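Local coordinates for protein tapirin (Caldicellulosiruptor kristjanssonii, PDB 6N2B) that probably binds cellulose through its beta-helical C-terminal domain and so helps the thermophilic cell adhere to plant biomass, and also holds a calcium ion, at residues A[220-226]-A[526-531]; A[360-365]-A[382-388]; A[314-318]-A[405-409]; A[251-257]-A[273-279]. All blocks are in the same frame, centred on the assembly; numbering follows the deposited sequence.

Contact 1: A[220-226]-A[526-531]; sequences KFTVRGG and GIELIY
Strands 221-224 and 526-531 run parallel, axes 4.7 Å apart at closest and 13° from each other. Lys220 matches Gly526, and the register holds to Gly225 with Tyr531. Ile527 N donates to Lys220 O (3.1 Å). Phe221 (chi1 t) shares a face with Val223, Ile527 and Leu529; its CD2 is 3.6 Å from Ile527 CB, its CZ 4.1 Å from Leu529 CD2. Thr222 N donates to Ile527 O (3.0 Å), and Thr222 O accepts from Leu529 N (2.8 Å). Val223 CA contacts Leu529 O (3.3 Å). Arg224 N donates to Leu529 O and Arg224 O accepts from Tyr531 N, both at 2.9 Å. On the other face Arg224 (chi1 and chi2 t) bends at chi3 (m), setting NE 2.8 Å from Glu528 OE2, a salt bridge. A water donates to Arg224 O (2.7 Å) and Tyr531 O (2.9 Å). Gly226 (positive phi) sets CA over the Tyr531 ring, 3.7 Å from its centroid, a CH-pi contact. Strand 526-531, late in the modelled chain, thus extends a parallel stack begun near its start, probably part of the beta-helix. Strand 221-224 lies between 526-531 and 240-250, and strand 504-508 flanks 526-531 on its far side.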
loop_
_atom_site.group_PDB
_atom_site.type_symbol
_atom_site.label_atom_id
_atom_site.label_comp_id
_atom_site.label_asym_id
_atom_site.label_seq_id
_atom_site.Cartn_x
_atom_site.Cartn_y
_atom_site.Cartn_z
ATOM N N LYS A 220 -0.184 13.804 2.653
ATOM C CA LYS A 220 1.280 13.833 2.684
ATOM C C LYS A 220 1.827 12.731 3.585
ATOM O O LYS A 220 2.209 12.968 4.734
ATOM C CB LYS A 220 1.790 15.207 3.134
ATOM C CG LYS A 220 2.435 15.999 2.032
ATOM C CD LYS A 220 3.892 15.548 1.828
ATOM C CE LYS A 220 4.624 16.386 0.768
ATOM N NZ LYS A 220 4.576 15.789 -0.605
ATOM N N PHE A 221 1.846 11.508 3.080
ATOM C CA PHE A 221 2.332 10.373 3.849
ATOM C C PHE A 221 3.193 9.553 2.914
ATOM O O PHE A 221 2.725 9.100 1.864
ATOM C CB PHE A 221 1.176 9.536 4.405
ATOM C CG PHE A 221 1.596 8.443 5.369
ATOM C CD1 PHE A 221 1.908 7.170 4.910
ATOM C CD2 PHE A 221 1.622 8.672 6.737
ATOM C CE1 PHE A 221 2.262 6.150 5.800
ATOM C CE2 PHE A 221 1.987 7.651 7.628
ATOM C CZ PHE A 221 2.305 6.393 7.151
ATOM N N THR A 222 4.457 9.407 3.269
ATOM C CA THR A 222 5.383 8.595 2.504
ATOM C C THR A 222 5.791 7.416 3.367
ATOM O O THR A 222 6.189 7.598 4.520
ATOM C CB THR A 222 6.622 9.387 2.096
ATOM O OG1 THR A 222 6.256 10.481 1.246
ATOM C CG2 THR A 222 7.590 8.478 1.390
ATOM N N VAL A 223 5.673 6.215 2.824
ATOM C CA VAL A 223 6.312 5.050 3.403
ATOM C C VAL A 223 7.433 4.613 2.465
ATOM O O VAL A 223 7.242 4.494 1.246
ATOM C CB VAL A 223 5.306 3.925 3.694
ATOM C CG1 VAL A 223 4.392 3.698 2.522
ATOM C CG2 VAL A 223 6.062 2.663 4.040
ATOM N N ARG A 224 8.619 4.433 3.035
ATOM C CA ARG A 224 9.839 4.157 2.290
ATOM C C ARG A 224 10.398 2.834 2.809
ATOM O O ARG A 224 10.943 2.771 3.922
ATOM C CB ARG A 224 10.833 5.308 2.451
ATOM C CG ARG A 224 12.221 5.055 1.903
ATOM C CD ARG A 224 13.175 6.217 2.243
ATOM N NE ARG A 224 12.674 7.495 1.733
ATOM C CZ ARG A 224 13.041 8.015 0.566
ATOM N NH1 ARG A 224 13.921 7.365 -0.181
ATOM N NH2 ARG A 224 12.535 9.177 0.152
ATOM N N GLY A 225 10.258 1.780 1.997
ATOM C CA GLY A 225 10.690 0.455 2.376
ATOM C C GLY A 225 9.596 -0.290 3.092
ATOM O O GLY A 225 8.494 0.217 3.340
ATOM N N GLY A 226 9.924 -1.527 3.451
ATOM C CA GLY A 226 9.001 -2.395 4.167
ATOM C C GLY A 226 7.778 -2.727 3.322
ATOM O O GLY A 226 7.724 -2.508 2.110
ATOM N N GLY A 526 3.844 16.731 7.036
ATOM C CA GLY A 526 3.735 15.398 6.496
ATOM C C GLY A 526 4.532 14.370 7.288
ATOM O O GLY A 526 5.397 14.703 8.091
ATOM N N ILE A 527 4.213 13.100 7.063
ATOM C CA ILE A 527 4.928 11.984 7.671
ATOM C C ILE A 527 5.836 11.370 6.620
ATOM O O ILE A 527 5.410 11.134 5.485
ATOM C CB ILE A 527 3.956 10.927 8.215
ATOM C CG1 ILE A 527 2.836 11.588 9.013
ATOM C CG2 ILE A 527 4.708 9.881 9.020
ATOM C CD1 ILE A 527 3.185 11.908 10.402
ATOM N N GLU A 528 7.073 11.104 6.990
ATOM C CA GLU A 528 7.978 10.287 6.197
ATOM C C GLU A 528 8.297 9.094 7.082
ATOM O O GLU A 528 9.124 9.207 7.988
ATOM C CB GLU A 528 9.225 11.075 5.812
ATOM C CG GLU A 528 10.446 10.247 5.384
ATOM C CD GLU A 528 10.566 10.115 3.877
ATOM O OE1 GLU A 528 10.013 10.997 3.159
ATOM O OE2 GLU A 528 11.201 9.129 3.418
ATOM N N LEU A 529 7.620 7.968 6.852
ATOM C CA LEU A 529 7.834 6.747 7.631
ATOM C C LEU A 529 8.846 5.865 6.905
ATOM O O LEU A 529 8.542 5.287 5.857
ATOM C CB LEU A 529 6.524 5.995 7.840
ATOM C CG LEU A 529 6.653 4.562 8.373
ATOM C CD1 LEU A 529 7.240 4.585 9.757
ATOM C CD2 LEU A 529 5.320 3.866 8.426
ATOM N N ILE A 530 10.045 5.751 7.455
ATOM C CA ILE A 530 11.112 4.960 6.847
ATOM C C ILE A 530 11.161 3.617 7.561
ATOM O O ILE A 530 11.527 3.549 8.736
ATOM C CB ILE A 530 12.470 5.678 6.932
ATOM C CG1 ILE A 530 12.364 7.112 6.421
ATOM C CG2 ILE A 530 13.535 4.909 6.173
ATOM C CD1 ILE A 530 13.721 7.757 6.196
ATOM N N TYR A 531 10.824 2.539 6.860
ATOM C CA TYR A 531 10.808 1.227 7.502
ATOM C C TYR A 531 12.206 0.854 8.001
ATOM O O TYR A 531 13.206 1.027 7.296
ATOM C CB TYR A 531 10.272 0.167 6.533
ATOM C CG TYR A 531 10.547 -1.262 6.968
ATOM C CD1 TYR A 531 9.756 -1.884 7.931
ATOM C CD2 TYR A 531 11.603 -1.990 6.412
ATOM C CE1 TYR A 531 10.010 -3.187 8.326
ATOM C CE2 TYR A 531 11.865 -3.275 6.792
ATOM C CZ TYR A 531 11.073 -3.877 7.758
ATOM O OH TYR A 531 11.335 -5.178 8.153
HETATM O O HOH W 1 13.409 1.837 4.558
#

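Contact 2: A[360-365]-A[382-388]; sequences LEVRNN and SISGGTI
Ser382 begins segment 382-388 opposite Glu361, and Ile383 pairs with Val362. Strands 360-363 and 382-384 are parallel at 3°, axes 4.9 Å apart at closest. Ser382 N gives a weak hydrogen bond to Leu360 O (3.0 Å), and Ser382 O accepts from Val362 N (3.1 Å). The Ser382 side chain shares a face with Glu361 and Arg363. There Arg363 NE reaches back along its own strand to Glu361 OE1 at 2.9 Å, a salt bridge. Glu361 also forms a salt bridge with Lys338. Ile383 points to the opposite face, its CG2 4.2 Å from Val362 CB. Ser384 N donates to Val362 O at 3.2 Å. Ser384 O lies over the face of the Arg363 guanidinium. Gly385 turns the chain at phi 103°, psi -13°, where a CB would jam against the preceding carbonyl; its O accepts a weak bond from Asn365 N (3.3 Å). Gly386 CA passes 3.9 Å from Val362 CG1, and a CB there would clash. Ile388 points back toward 360-365, its CD1 4.3 Å from Val362 CG2. Val362 (chi1 t) thus packs into the inside of the adjacent coil's bend; the Gly385-Gly386 turn is a corner between two faces of the beta-helix. Strand 338-341 borders 359-363 on the other side, 367-370 packs on Val362 and Ile388, and 380-384 is an outermost strand of its sheet, at the opposite edge from 234-236.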
loop_
_atom_site.group_PDB
_atom_site.type_symbol
_atom_site.label_atom_id
_atom_site.label_comp_id
_atom_site.label_asym_id
_atom_site.label_seq_id
_atom_site.Cartn_x
_atom_site.Cartn_y
_atom_site.Cartn_z
ATOM N N LEU A 360 -12.751 -7.173 -24.281
ATOM C CA LEU A 360 -12.021 -5.941 -24.532
ATOM C C LEU A 360 -12.988 -4.898 -25.066
ATOM O O LEU A 360 -13.599 -5.094 -26.119
ATOM C CB LEU A 360 -10.884 -6.178 -25.520
ATOM C CG LEU A 360 -10.266 -4.927 -26.141
ATOM C CD1 LEU A 360 -9.671 -4.031 -25.070
ATOM C CD2 LEU A 360 -9.218 -5.350 -27.139
ATOM N N GLU A 361 -13.124 -3.792 -24.346
ATOM C CA GLU A 361 -13.979 -2.684 -24.743
ATOM C C GLU A 361 -13.129 -1.429 -24.856
ATOM O O GLU A 361 -12.359 -1.124 -23.945
ATOM C CB GLU A 361 -15.105 -2.479 -23.723
ATOM C CG GLU A 361 -16.171 -1.463 -24.141
ATOM C CD GLU A 361 -17.108 -1.088 -23.000
ATOM O OE1 GLU A 361 -17.356 0.127 -22.803
ATOM O OE2 GLU A 361 -17.587 -2.011 -22.300
ATOM N N VAL A 362 -13.246 -0.718 -25.978
ATOM C CA VAL A 362 -12.601 0.576 -26.186
ATOM C C VAL A 362 -13.667 1.551 -26.669
ATOM O O VAL A 362 -14.556 1.177 -27.442
ATOM C CB VAL A 362 -11.431 0.488 -27.190
ATOM C CG1 VAL A 362 -10.645 1.811 -27.241
ATOM C CG2 VAL A 362 -10.518 -0.676 -26.843
ATOM N N ARG A 363 -13.579 2.803 -26.223
ATOM C CA ARG A 363 -14.726 3.695 -26.280
ATOM C C ARG A 363 -14.241 5.125 -26.102
ATOM O O ARG A 363 -13.116 5.353 -25.654
ATOM C CB ARG A 363 -15.738 3.307 -25.195
ATOM C CG ARG A 363 -17.124 3.910 -25.282
ATOM C CD ARG A 363 -18.136 2.999 -24.591
ATOM N NE ARG A 363 -18.128 1.634 -25.136
ATOM C CZ ARG A 363 -18.823 1.225 -26.204
ATOM N NH1 ARG A 363 -19.611 2.071 -26.872
ATOM N NH2 ARG A 363 -18.735 -0.043 -26.609
ATOM N N ASN A 364 -15.098 6.077 -26.489
ATOM C CA ASN A 364 -14.916 7.507 -26.249
ATOM C C ASN A 364 -13.457 7.952 -26.277
ATOM O O ASN A 364 -12.946 8.460 -25.272
ATOM C CB ASN A 364 -15.532 7.904 -24.903
ATOM C CG ASN A 364 -17.025 7.624 -24.829
ATOM O OD1 ASN A 364 -17.697 7.486 -25.854
ATOM N ND2 ASN A 364 -17.553 7.545 -23.607
ATOM N N ASN A 365 -12.777 7.747 -27.406
ATOM C CA ASN A 365 -11.390 8.161 -27.638
ATOM C C ASN A 365 -10.376 7.410 -26.792
ATOM O O ASN A 365 -9.216 7.833 -26.710
ATOM C CB ASN A 365 -11.189 9.669 -27.439
ATOM C CG ASN A 365 -11.775 10.479 -28.575
ATOM O OD1 ASN A 365 -12.628 11.339 -28.348
ATOM N ND2 ASN A 365 -11.337 10.196 -29.812
ATOM N N SER A 382 -15.239 -4.895 -28.626
ATOM C CA SER A 382 -16.280 -3.906 -28.893
ATOM C C SER A 382 -15.613 -2.536 -28.965
ATOM O O SER A 382 -15.367 -1.917 -27.928
ATOM C CB SER A 382 -17.363 -3.933 -27.821
ATOM O OG SER A 382 -18.109 -2.717 -27.822
ATOM N N ILE A 383 -15.365 -2.064 -30.178
ATOM C CA ILE A 383 -14.678 -0.798 -30.402
ATOM C C ILE A 383 -15.680 0.157 -31.025
ATOM O O ILE A 383 -15.972 0.049 -32.220
ATOM C CB ILE A 383 -13.456 -0.965 -31.305
ATOM C CG1 ILE A 383 -12.664 -2.198 -30.899
ATOM C CG2 ILE A 383 -12.583 0.259 -31.229
ATOM C CD1 ILE A 383 -11.691 -2.624 -31.947
ATOM N N SER A 384 -16.202 1.095 -30.235
ATOM C CA SER A 384 -17.068 2.156 -30.752
ATOM C C SER A 384 -16.546 3.503 -30.269
ATOM O O SER A 384 -16.792 3.899 -29.124
ATOM C CB SER A 384 -18.524 1.966 -30.336
ATOM O OG SER A 384 -19.375 2.853 -31.058
ATOM N N GLY A 385 -15.853 4.217 -31.147
ATOM C CA GLY A 385 -15.334 5.526 -30.831
ATOM C C GLY A 385 -13.855 5.550 -30.536
ATOM O O GLY A 385 -13.266 6.636 -30.507
ATOM N N GLY A 386 -13.238 4.386 -30.334
ATOM C CA GLY A 386 -11.849 4.293 -29.951
ATOM C C GLY A 386 -10.979 3.630 -31.009
ATOM O O GLY A 386 -11.433 3.167 -32.052
ATOM N N THR A 387 -9.692 3.585 -30.697
ATOM C CA THR A 387 -8.677 3.151 -31.627
ATOM C C THR A 387 -7.891 1.984 -31.046
ATOM O O THR A 387 -7.794 1.817 -29.831
ATOM C CB THR A 387 -7.738 4.310 -31.962
ATOM O OG1 THR A 387 -7.057 4.003 -33.175
ATOM C CG2 THR A 387 -6.724 4.530 -30.846
ATOM N N ILE A 388 -7.384 1.135 -31.935
ATOM C CA ILE A 388 -6.265 0.248 -31.642
ATOM C C ILE A 388 -5.274 0.371 -32.786
ATOM O O ILE A 388 -5.614 0.085 -33.940
ATOM C CB ILE A 388 -6.690 -1.215 -31.466
ATOM C CG1 ILE A 388 -7.556 -1.374 -30.238
ATOM C CG2 ILE A 388 -5.486 -2.114 -31.299
ATOM C CD1 ILE A 388 -8.767 -2.123 -30.534
#

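Contact 3: A[314-318]-A[405-409]; sequences IYSDG and YPPFI
Tyr315 is the central bump. It projects from strand 314-316 toward segment 405-409, chi1 m, and fills a hollow lined by Tyr405, Pro406, Phe408 and Ile409. Pro406 lies over one face of its ring: CD is 3.4 Å from Tyr315 CZ and 3.6 Å from the ring centroid, a CH-pi contact. Ile409 CD1 reaches Tyr315 CD2 at 4.0 Å, and Phe408 CE2 comes to 4.2 Å from Tyr315 CE2. Tyr315 CB sits over the face of the Tyr405 ring, 4.1 Å from the centroid, a second CH-pi contact. The two tyrosine rings are oblique, centroids 5.5 Å apart, planes at 63°. Past them the chain turns a corner at Asp317 and Gly318. Gly318 N donates to Ser316 OG (3.2 Å), an ST turn; Thr296 also hydrogen-bonds that OG. Tyr405 OH donates to Asp317 OD1 at 2.5 Å. The loop and the start of helix 408-413 pack on the outside of a beta-helix strand. The chemistry is mainly aromatic and apolar, with one short, charge-assisted hydrogen bond fixing Tyr405 at the corner.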
loop_
_atom_site.group_PDB
_atom_site.type_symbol
_atom_site.label_atom_id
_atom_site.label_comp_id
_atom_site.label_asym_id
_atom_site.label_seq_id
_atom_site.Cartn_x
_atom_site.Cartn_y
_atom_site.Cartn_z
ATOM N N ILE A 314 -0.198 -8.311 -14.361
ATOM C CA ILE A 314 -1.487 -7.864 -13.832
ATOM C C ILE A 314 -2.473 -9.012 -13.981
ATOM O O ILE A 314 -2.635 -9.558 -15.074
ATOM C CB ILE A 314 -2.001 -6.580 -14.530
ATOM C CG1 ILE A 314 -3.485 -6.328 -14.243
ATOM C CG2 ILE A 314 -1.788 -6.636 -16.021
ATOM C CD1 ILE A 314 -3.789 -5.967 -12.808
ATOM N N TYR A 315 -3.108 -9.399 -12.884
ATOM C CA TYR A 315 -4.124 -10.441 -12.898
ATOM C C TYR A 315 -5.373 -9.899 -12.235
ATOM O O TYR A 315 -5.289 -9.297 -11.161
ATOM C CB TYR A 315 -3.652 -11.697 -12.168
ATOM C CG TYR A 315 -2.280 -12.160 -12.588
ATOM C CD1 TYR A 315 -2.107 -12.906 -13.740
ATOM C CD2 TYR A 315 -1.155 -11.845 -11.837
ATOM C CE1 TYR A 315 -0.839 -13.340 -14.134
ATOM C CE2 TYR A 315 0.105 -12.279 -12.214
ATOM C CZ TYR A 315 0.258 -13.019 -13.371
ATOM O OH TYR A 315 1.500 -13.442 -13.772
ATOM N N SER A 316 -6.527 -10.106 -12.859
ATOM C CA SER A 316 -7.731 -9.511 -12.302
ATOM C C SER A 316 -8.955 -10.351 -12.612
ATOM O O SER A 316 -9.236 -10.655 -13.777
ATOM C CB SER A 316 -7.937 -8.095 -12.824
ATOM O OG SER A 316 -9.049 -7.518 -12.172
ATOM N N ASP A 317 -9.683 -10.709 -11.561
ATOM C CA ASP A 317 -10.958 -11.400 -11.674
ATOM C C ASP A 317 -12.097 -10.457 -12.060
ATOM O O ASP A 317 -13.257 -10.889 -12.095
ATOM C CB ASP A 317 -11.274 -12.116 -10.357
ATOM C CG ASP A 317 -10.359 -13.312 -10.103
ATOM O OD1 ASP A 317 -9.644 -13.725 -11.041
ATOM O OD2 ASP A 317 -10.350 -13.851 -8.973
ATOM N N GLY A 318 -11.774 -9.191 -12.355
ATOM C CA GLY A 318 -12.738 -8.158 -12.692
ATOM C C GLY A 318 -12.269 -7.264 -13.828
ATOM O O GLY A 318 -11.432 -7.670 -14.636
ATOM N N TYR A 405 -3.196 -18.452 -13.432
ATOM C CA TYR A 405 -2.695 -17.526 -12.422
ATOM C C TYR A 405 -1.462 -18.123 -11.757
ATOM O O TYR A 405 -1.392 -19.341 -11.557
ATOM C CB TYR A 405 -3.747 -17.243 -11.348
ATOM C CG TYR A 405 -4.775 -16.192 -11.700
ATOM C CD1 TYR A 405 -4.739 -15.515 -12.919
ATOM C CD2 TYR A 405 -5.788 -15.880 -10.807
ATOM C CE1 TYR A 405 -5.700 -14.555 -13.224
ATOM C CE2 TYR A 405 -6.740 -14.941 -11.102
ATOM C CZ TYR A 405 -6.702 -14.276 -12.298
ATOM O OH TYR A 405 -7.668 -13.329 -12.550
ATOM N N PRO A 406 -0.481 -17.311 -11.392
ATOM C CA PRO A 406 0.655 -17.819 -10.625
ATOM C C PRO A 406 0.242 -18.118 -9.189
ATOM O O PRO A 406 -0.816 -17.667 -8.722
ATOM C CB PRO A 406 1.668 -16.669 -10.712
ATOM C CG PRO A 406 0.819 -15.454 -10.862
ATOM C CD PRO A 406 -0.403 -15.861 -11.627
ATOM N N PRO A 407 1.033 -18.904 -8.456
ATOM C CA PRO A 407 0.542 -19.431 -7.171
ATOM C C PRO A 407 0.486 -18.431 -6.028
ATOM O O PRO A 407 -0.206 -18.708 -5.035
ATOM C CB PRO A 407 1.534 -20.557 -6.854
ATOM C CG PRO A 407 2.761 -20.226 -7.663
ATOM C CD PRO A 407 2.245 -19.606 -8.919
ATOM N N PHE A 408 1.167 -17.283 -6.123
ATOM C CA PHE A 408 1.151 -16.346 -4.996
ATOM C C PHE A 408 -0.254 -15.856 -4.698
ATOM O O PHE A 408 -0.558 -15.500 -3.553
ATOM C CB PHE A 408 2.091 -15.151 -5.245
ATOM C CG PHE A 408 1.521 -14.077 -6.146
ATOM C CD1 PHE A 408 0.740 -13.064 -5.635
ATOM C CD2 PHE A 408 1.810 -14.063 -7.497
ATOM C CE1 PHE A 408 0.219 -12.076 -6.459
ATOM C CE2 PHE A 408 1.302 -13.072 -8.320
ATOM C CZ PHE A 408 0.501 -12.075 -7.796
ATOM N N ILE A 409 -1.118 -15.820 -5.711
ATOM C CA ILE A 409 -2.470 -15.322 -5.510
ATOM C C ILE A 409 -3.199 -16.184 -4.491
ATOM O O ILE A 409 -3.747 -15.682 -3.502
ATOM C CB ILE A 409 -3.219 -15.257 -6.851
ATOM C CG1 ILE A 409 -2.575 -14.196 -7.738
ATOM C CG2 ILE A 409 -4.713 -14.959 -6.620
ATOM C CD1 ILE A 409 -2.913 -14.334 -9.183
#

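Contact 4: A[251-257]-A[273-279]; sequences KGPEVIV and QNKLVFN
Val255, Val257, Leu276 and Phe278 form the apolar centre. Val255 CG1 meets Leu276 CD1 at 3.7 Å, and Val257 CG1 meets Phe278 CD2 at 3.7 Å. Val257 CB also lies over the Phe278 ring, 4.2 Å from its centroid, a CH-pi contact. On the opposite face Ile256 CD1 packs 3.9 Å from Val277 CB. Strands 254-257 and 275-278 are parallel at 7°, with axes 4.8 Å apart at closest; Ile256 pairs with Val277 and Val257 with Phe278. Val255 N donates to Lys275 O (3.0 Å), Val277 N to Val255 O (2.9 Å), Val257 N to Val277 O (2.8 Å) and Asn279 N to Val257 O (2.9 Å). Apolar residues stack on one another along the inside of successive coils, as in parallel beta-helices, and strands 234-236 and 300-303 continue the sheet on either side. Around Gly252-Pro253 and Asn274 a water stands between the two backbones, donating to Gly252 O (2.8 Å) and accepting from Asn274 N (2.7 Å) and Lys275 N (2.9 Å). Asn274 ND2 donates to Pro253 O at 2.9 Å. At the polar edge Lys275 NZ makes a salt bridge to Glu254 OE2 at 3.3 Å, its hydrogen bond weak, while Glu254 OE1 pairs with Arg233.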
loop_
_atom_site.group_PDB
_atom_site.type_symbol
_atom_site.label_atom_id
_atom_site.label_comp_id
_atom_site.label_asym_id
_atom_site.label_seq_id
_atom_site.Cartn_x
_atom_site.Cartn_y
_atom_site.Cartn_z
ATOM N N LYS A 251 -6.606 -7.047 2.399
ATOM C CA LYS A 251 -7.553 -8.147 2.434
ATOM C C LYS A 251 -8.983 -7.685 2.694
ATOM O O LYS A 251 -9.878 -8.524 2.835
ATOM C CB LYS A 251 -7.089 -9.187 3.447
ATOM C CG LYS A 251 -5.821 -9.890 2.957
ATOM C CD LYS A 251 -5.681 -11.313 3.478
ATOM C CE LYS A 251 -6.497 -12.338 2.694
ATOM N NZ LYS A 251 -6.066 -13.740 3.021
ATOM N N GLY A 252 -9.224 -6.368 2.703
ATOM C CA GLY A 252 -10.557 -5.807 2.782
ATOM C C GLY A 252 -11.158 -5.423 1.434
ATOM O O GLY A 252 -10.618 -5.732 0.364
ATOM N N PRO A 253 -12.310 -4.739 1.469
ATOM C CA PRO A 253 -13.104 -4.557 0.239
ATOM C C PRO A 253 -12.653 -3.455 -0.729
ATOM O O PRO A 253 -13.049 -3.512 -1.902
ATOM C CB PRO A 253 -14.516 -4.251 0.776
ATOM C CG PRO A 253 -14.323 -3.788 2.168
ATOM C CD PRO A 253 -13.108 -4.502 2.685
ATOM N N GLU A 254 -11.897 -2.442 -0.305
ATOM C CA GLU A 254 -11.484 -1.377 -1.215
ATOM C C GLU A 254 -10.063 -0.959 -0.896
ATOM O O GLU A 254 -9.603 -1.097 0.240
ATOM C CB GLU A 254 -12.354 -0.094 -1.145
ATOM C CG GLU A 254 -13.835 -0.243 -0.769
ATOM C CD GLU A 254 -14.548 1.115 -0.592
ATOM O OE1 GLU A 254 -14.822 1.517 0.568
ATOM O OE2 GLU A 254 -14.820 1.780 -1.617
ATOM N N VAL A 255 -9.378 -0.449 -1.920
ATOM C CA VAL A 255 -8.214 0.412 -1.766
ATOM C C VAL A 255 -8.505 1.629 -2.610
ATOM O O VAL A 255 -8.535 1.538 -3.837
ATOM C CB VAL A 255 -6.902 -0.245 -2.203
ATOM C CG1 VAL A 255 -5.751 0.758 -2.052
ATOM C CG2 VAL A 255 -6.620 -1.483 -1.381
ATOM N N ILE A 256 -8.742 2.760 -1.969
ATOM C CA ILE A 256 -9.149 3.973 -2.661
ATOM C C ILE A 256 -8.020 4.974 -2.527
ATOM O O ILE A 256 -7.731 5.451 -1.424
ATOM C CB ILE A 256 -10.453 4.543 -2.097
ATOM C CG1 ILE A 256 -11.516 3.434 -1.940
ATOM C CG2 ILE A 256 -10.914 5.711 -2.950
ATOM C CD1 ILE A 256 -12.082 2.862 -3.244
ATOM N N VAL A 257 -7.389 5.307 -3.643
ATOM C CA VAL A 257 -6.349 6.328 -3.684
ATOM C C VAL A 257 -6.977 7.595 -4.259
ATOM O O VAL A 257 -7.351 7.628 -5.435
ATOM C CB VAL A 257 -5.144 5.862 -4.510
ATOM C CG1 VAL A 257 -4.137 6.995 -4.677
ATOM C CG2 VAL A 257 -4.504 4.637 -3.859
ATOM N N GLN A 273 -7.642 -7.631 -2.545
ATOM C CA GLN A 273 -8.676 -8.645 -2.332
ATOM C C GLN A 273 -9.908 -8.425 -3.212
ATOM O O GLN A 273 -10.421 -9.373 -3.819
ATOM C CB GLN A 273 -9.081 -8.662 -0.859
ATOM C CG GLN A 273 -10.360 -9.420 -0.561
ATOM C CD GLN A 273 -10.142 -10.911 -0.597
ATOM O OE1 GLN A 273 -9.032 -11.394 -0.370
ATOM N NE2 GLN A 273 -11.199 -11.652 -0.887
ATOM N N ASN A 274 -10.411 -7.189 -3.286
ATOM C CA ASN A 274 -11.603 -6.917 -4.085
ATOM C C ASN A 274 -11.370 -5.855 -5.155
ATOM O O ASN A 274 -11.351 -6.192 -6.344
ATOM C CB ASN A 274 -12.774 -6.537 -3.184
ATOM C CG ASN A 274 -14.026 -6.221 -3.975
ATOM O OD1 ASN A 274 -14.562 -7.085 -4.682
ATOM N ND2 ASN A 274 -14.493 -4.975 -3.879
ATOM N N LYS A 275 -11.218 -4.581 -4.783
ATOM C CA LYS A 275 -11.209 -3.483 -5.745
ATOM C C LYS A 275 -10.100 -2.477 -5.420
ATOM O O LYS A 275 -9.786 -2.234 -4.247
ATOM C CB LYS A 275 -12.607 -2.804 -5.778
ATOM C CG LYS A 275 -12.640 -1.281 -5.650
ATOM C CD LYS A 275 -14.085 -0.734 -5.640
ATOM C CE LYS A 275 -14.668 -0.639 -4.223
ATOM N NZ LYS A 275 -15.996 0.056 -4.175
ATOM N N LEU A 276 -9.491 -1.912 -6.469
ATOM C CA LEU A 276 -8.508 -0.838 -6.353
ATOM C C LEU A 276 -8.960 0.317 -7.235
ATOM O O LEU A 276 -9.370 0.105 -8.378
ATOM C CB LEU A 276 -7.104 -1.311 -6.760
ATOM C CG LEU A 276 -5.994 -0.282 -7.006
ATOM C CD1 LEU A 276 -5.808 0.623 -5.787
ATOM C CD2 LEU A 276 -4.685 -0.989 -7.350
ATOM N N VAL A 277 -8.916 1.533 -6.705
ATOM C CA VAL A 277 -9.429 2.684 -7.433
ATOM C C VAL A 277 -8.467 3.843 -7.243
ATOM O O VAL A 277 -8.293 4.328 -6.121
ATOM C CB VAL A 277 -10.843 3.087 -6.972
ATOM C CG1 VAL A 277 -11.369 4.232 -7.806
ATOM C CG2 VAL A 277 -11.790 1.914 -7.073
ATOM N N PHE A 278 -7.839 4.284 -8.327
ATOM C CA PHE A 278 -7.219 5.601 -8.373
ATOM C C PHE A 278 -8.277 6.581 -8.853
ATOM O O PHE A 278 -8.720 6.510 -10.000
ATOM C CB PHE A 278 -6.012 5.613 -9.296
ATOM C CG PHE A 278 -4.819 4.959 -8.715
ATOM C CD1 PHE A 278 -4.689 3.587 -8.748
ATOM C CD2 PHE A 278 -3.816 5.715 -8.128
ATOM C CE1 PHE A 278 -3.578 2.974 -8.209
ATOM C CE2 PHE A 278 -2.702 5.107 -7.594
ATOM C CZ PHE A 278 -2.584 3.730 -7.639
ATOM N N ASN A 279 -8.681 7.497 -7.980
ATOM C CA ASN A 279 -9.899 8.250 -8.241
ATOM C C ASN A 279 -9.709 9.368 -9.256
ATOM O O ASN A 279 -10.658 9.715 -9.967
ATOM C CB ASN A 279 -10.432 8.820 -6.940
ATOM C CG ASN A 279 -11.912 8.677 -6.840
ATOM O OD1 ASN A 279 -12.420 7.564 -6.700
ATOM N ND2 ASN A 279 -12.630 9.797 -6.930
HETATM O O HOH W 2 -9.911 -4.741 -2.183
#

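In the fold
Contacts 2 and 4 are parallel strand pairings between successive coils of the beta-helix. Contact 1 is also a parallel pairing, but its segments lie 300 residues apart in sequence. Contact 3 lays a loop and helix start on the outside. Contacts 2 and 4 share the eight-stranded sheet, where contact 2 lies at the far edge. Their centres are 26 Å apart. Contact 1 shares the large mixed sheet with contacts 2 and 3. Contacts 1, 3 and 4 are partly buried; contact 2 is at the surface, with glycines and asparagines at its turn. Contacts 1 and 4 pair an apolar face with a salt bridge on the opposite face, whereas contact 3 relies on aromatic packing.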